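Local coordinates for TetR family transcriptional regulator (PDB 4ZA6), which probably represses transcription of a quorum-sensing signal degradation gene by binding DNA, as a regulator of the TetR family, at residues 85-90 against 168-173. Numbering follows the deposited sequence.
Sequences VMRSVE and AEIETA
Helix 74-90 meets the start of helix 170-181 and the residues leading into it through side chains, with no hydrogen bond passing between 85-90 and 168-173. Backbones come nearest at Met-86 and Ile-170, whose CA atoms lie 6.7 Å apart.

The apolar part centres on Ile-170, which reaches between Met-86, Arg-87 and Glu-90. Its CG1 is anti to the carbonyl carbon, and the extended chi2 sets CD1 between the side chains of Arg-87 and Glu-90; Ile-170 CD1 lies 3.8 Å from Arg-87 CG. The CG2 branch instead lies alongside Met-86, the two side chains running past each other in opposite senses, with Met-86 CE 3.9 Å from Ile-170 CG2. Met-86 extends through chi2 and bends at chi3 (-82°), so that both its sulfur and its methyl rest on Ala-173; SD is 3.7 Å from Ala-173 CB. Leu-158 of helix 143-158 also packs on Met-86, extending this buried patch.

Polar groups border it. Glu-90, with CG anti to the backbone N (chi1 -176°), lays its carboxylate against methyl groups: OE1 is 3.4 Å from Ile-170 CD1 and OE2 3.6 Å from Ala-168 CB. A bound 2-methyl-2,4-pentanediol, probably from the crystallisation liquor, lies about 4 Å from the Glu-90 side chain. On another flank Arg-87 bends at chi3, bringing one guanidinium face over Ile-170 CG2, while Glu-171 OE1 lies at the guanidinium edge. Arg-87 NH1 is 3.8 Å from Glu-171 OE1, a long salt bridge, with guanidinium and carboxylate planes 33° apart; Glu-171 makes a further salt bridge to Arg-185 through OE2.

Glu-169 occupies the N-cap position, its OE2 hydrogen-bonded to His-157 ND1. The contact joins helix 74-90 to the start of helix 170-181 within the helical C-terminal domain of this TetR-family regulator.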
loop_
_atom_site.group_PDB
_atom_site.type_symbol
_atom_site.label_atom_id
_atom_site.label_comp_id
_atom_site.label_asym_id
_atom_site.label_seq_id
_atom_site.Cartn_x
_atom_site.Cartn_y
_atom_site.Cartn_z
ATOM N N VAL A 85 -6.992 -3.067 6.245
ATOM C CA VAL A 85 -6.229 -2.364 5.215
ATOM C C VAL A 85 -6.897 -2.620 3.838
ATOM O O VAL A 85 -7.202 -1.673 3.127
ATOM C CB VAL A 85 -4.723 -2.773 5.217
ATOM C CG1 VAL A 85 -4.005 -2.253 3.966
ATOM C CG2 VAL A 85 -4.017 -2.266 6.463
ATOM N N MET A 86 -7.164 -3.887 3.493
ATOM C CA MET A 86 -7.758 -4.220 2.190
ATOM C C MET A 86 -9.132 -3.608 1.944
ATOM O O MET A 86 -9.390 -3.113 0.845
ATOM C CB MET A 86 -7.759 -5.723 1.945
ATOM C CG MET A 86 -6.373 -6.264 1.758
ATOM S SD MET A 86 -6.391 -7.965 1.173
ATOM C CE MET A 86 -6.631 -8.861 2.728
ATOM N N ARG A 87 -9.996 -3.617 2.963
ATOM C CA ARG A 87 -11.328 -3.034 2.858
ATOM C C ARG A 87 -11.273 -1.520 2.801
ATOM O O ARG A 87 -12.096 -0.921 2.114
ATOM C CB ARG A 87 -12.250 -3.552 3.967
ATOM C CG ARG A 87 -12.609 -5.008 3.747
ATOM C CD ARG A 87 -13.630 -5.536 4.735
ATOM N NE ARG A 87 -12.964 -6.228 5.833
ATOM C CZ ARG A 87 -12.872 -7.550 5.957
ATOM N NH1 ARG A 87 -13.465 -8.350 5.083
ATOM N NH2 ARG A 87 -12.219 -8.079 6.977
ATOM N N SER A 88 -10.257 -0.898 3.459
ATOM C CA SER A 88 -10.072 0.559 3.422
ATOM C C SER A 88 -9.622 0.985 2.016
ATOM O O SER A 88 -10.122 1.963 1.471
ATOM C CB SER A 88 -9.059 1.003 4.471
ATOM O OG SER A 88 -8.877 2.406 4.395
ATOM N N VAL A 89 -8.724 0.220 1.424
ATOM C CA VAL A 89 -8.231 0.451 0.062
ATOM C C VAL A 89 -9.386 0.255 -0.949
ATOM O O VAL A 89 -9.569 1.096 -1.822
ATOM C CB VAL A 89 -7.021 -0.440 -0.258
ATOM C CG1 VAL A 89 -6.660 -0.382 -1.753
ATOM C CG2 VAL A 89 -5.824 -0.055 0.599
ATOM N N GLU A 90 -10.180 -0.820 -0.795
ATOM C CA GLU A 90 -11.336 -1.103 -1.660
ATOM C C GLU A 90 -12.382 0.055 -1.650
ATOM O O GLU A 90 -12.947 0.372 -2.697
ATOM C CB GLU A 90 -11.971 -2.453 -1.253
ATOM C CG GLU A 90 -13.131 -2.919 -2.119
ATOM C CD GLU A 90 -13.947 -4.061 -1.534
ATOM O OE1 GLU A 90 -14.147 -4.091 -0.297
ATOM O OE2 GLU A 90 -14.407 -4.920 -2.321
ATOM N N ALA A 168 -12.654 -7.222 -5.821
ATOM C CA ALA A 168 -11.481 -7.340 -4.960
ATOM C C ALA A 168 -11.674 -8.658 -4.228
ATOM O O ALA A 168 -12.745 -8.876 -3.655
ATOM C CB ALA A 168 -11.439 -6.190 -3.961
ATOM N N GLU A 169 -10.690 -9.562 -4.314
ATOM C CA GLU A 169 -10.789 -10.886 -3.688
ATOM C C GLU A 169 -10.182 -10.892 -2.281
ATOM O O GLU A 169 -9.160 -11.542 -2.037
ATOM C CB GLU A 169 -10.165 -11.949 -4.595
ATOM C CG GLU A 169 -10.829 -12.001 -5.961
ATOM C CD GLU A 169 -10.076 -12.764 -7.030
ATOM O OE1 GLU A 169 -10.647 -12.947 -8.126
ATOM O OE2 GLU A 169 -8.880 -13.072 -6.829
ATOM N N ILE A 170 -10.819 -10.155 -1.359
ATOM C CA ILE A 170 -10.335 -9.999 0.021
ATOM C C ILE A 170 -10.266 -11.301 0.821
ATOM O O ILE A 170 -9.231 -11.578 1.427
ATOM C CB ILE A 170 -11.001 -8.795 0.758
ATOM C CG1 ILE A 170 -10.758 -7.487 -0.040
ATOM C CG2 ILE A 170 -10.503 -8.660 2.228
ATOM C CD1 ILE A 170 -11.581 -6.293 0.367
ATOM N N GLU A 171 -11.342 -12.117 0.785
ATOM C CA GLU A 171 -11.382 -13.394 1.501
ATOM C C GLU A 171 -10.338 -14.365 1.041
ATOM O O GLU A 171 -9.755 -15.055 1.865
ATOM C CB GLU A 171 -12.784 -14.033 1.496
ATOM C CG GLU A 171 -13.769 -13.273 2.374
ATOM C CD GLU A 171 -13.423 -13.085 3.845
ATOM O OE1 GLU A 171 -13.846 -12.054 4.409
ATOM O OE2 GLU A 171 -12.738 -13.948 4.439
ATOM N N THR A 172 -10.090 -14.424 -0.270
ATOM C CA THR A 172 -9.045 -15.291 -0.829
ATOM C C THR A 172 -7.681 -14.795 -0.372
ATOM O O THR A 172 -6.841 -15.612 -0.030
ATOM C CB THR A 172 -9.168 -15.386 -2.363
ATOM O OG1 THR A 172 -10.433 -15.958 -2.688
ATOM C CG2 THR A 172 -8.088 -16.235 -2.977
ATOM N N ALA A 173 -7.471 -13.482 -0.310
ATOM C CA ALA A 173 -6.176 -12.949 0.145
ATOM C C ALA A 173 -5.966 -13.307 1.624
ATOM O O ALA A 173 -4.868 -13.714 1.996
ATOM C CB ALA A 173 -6.107 -11.438 -0.060
#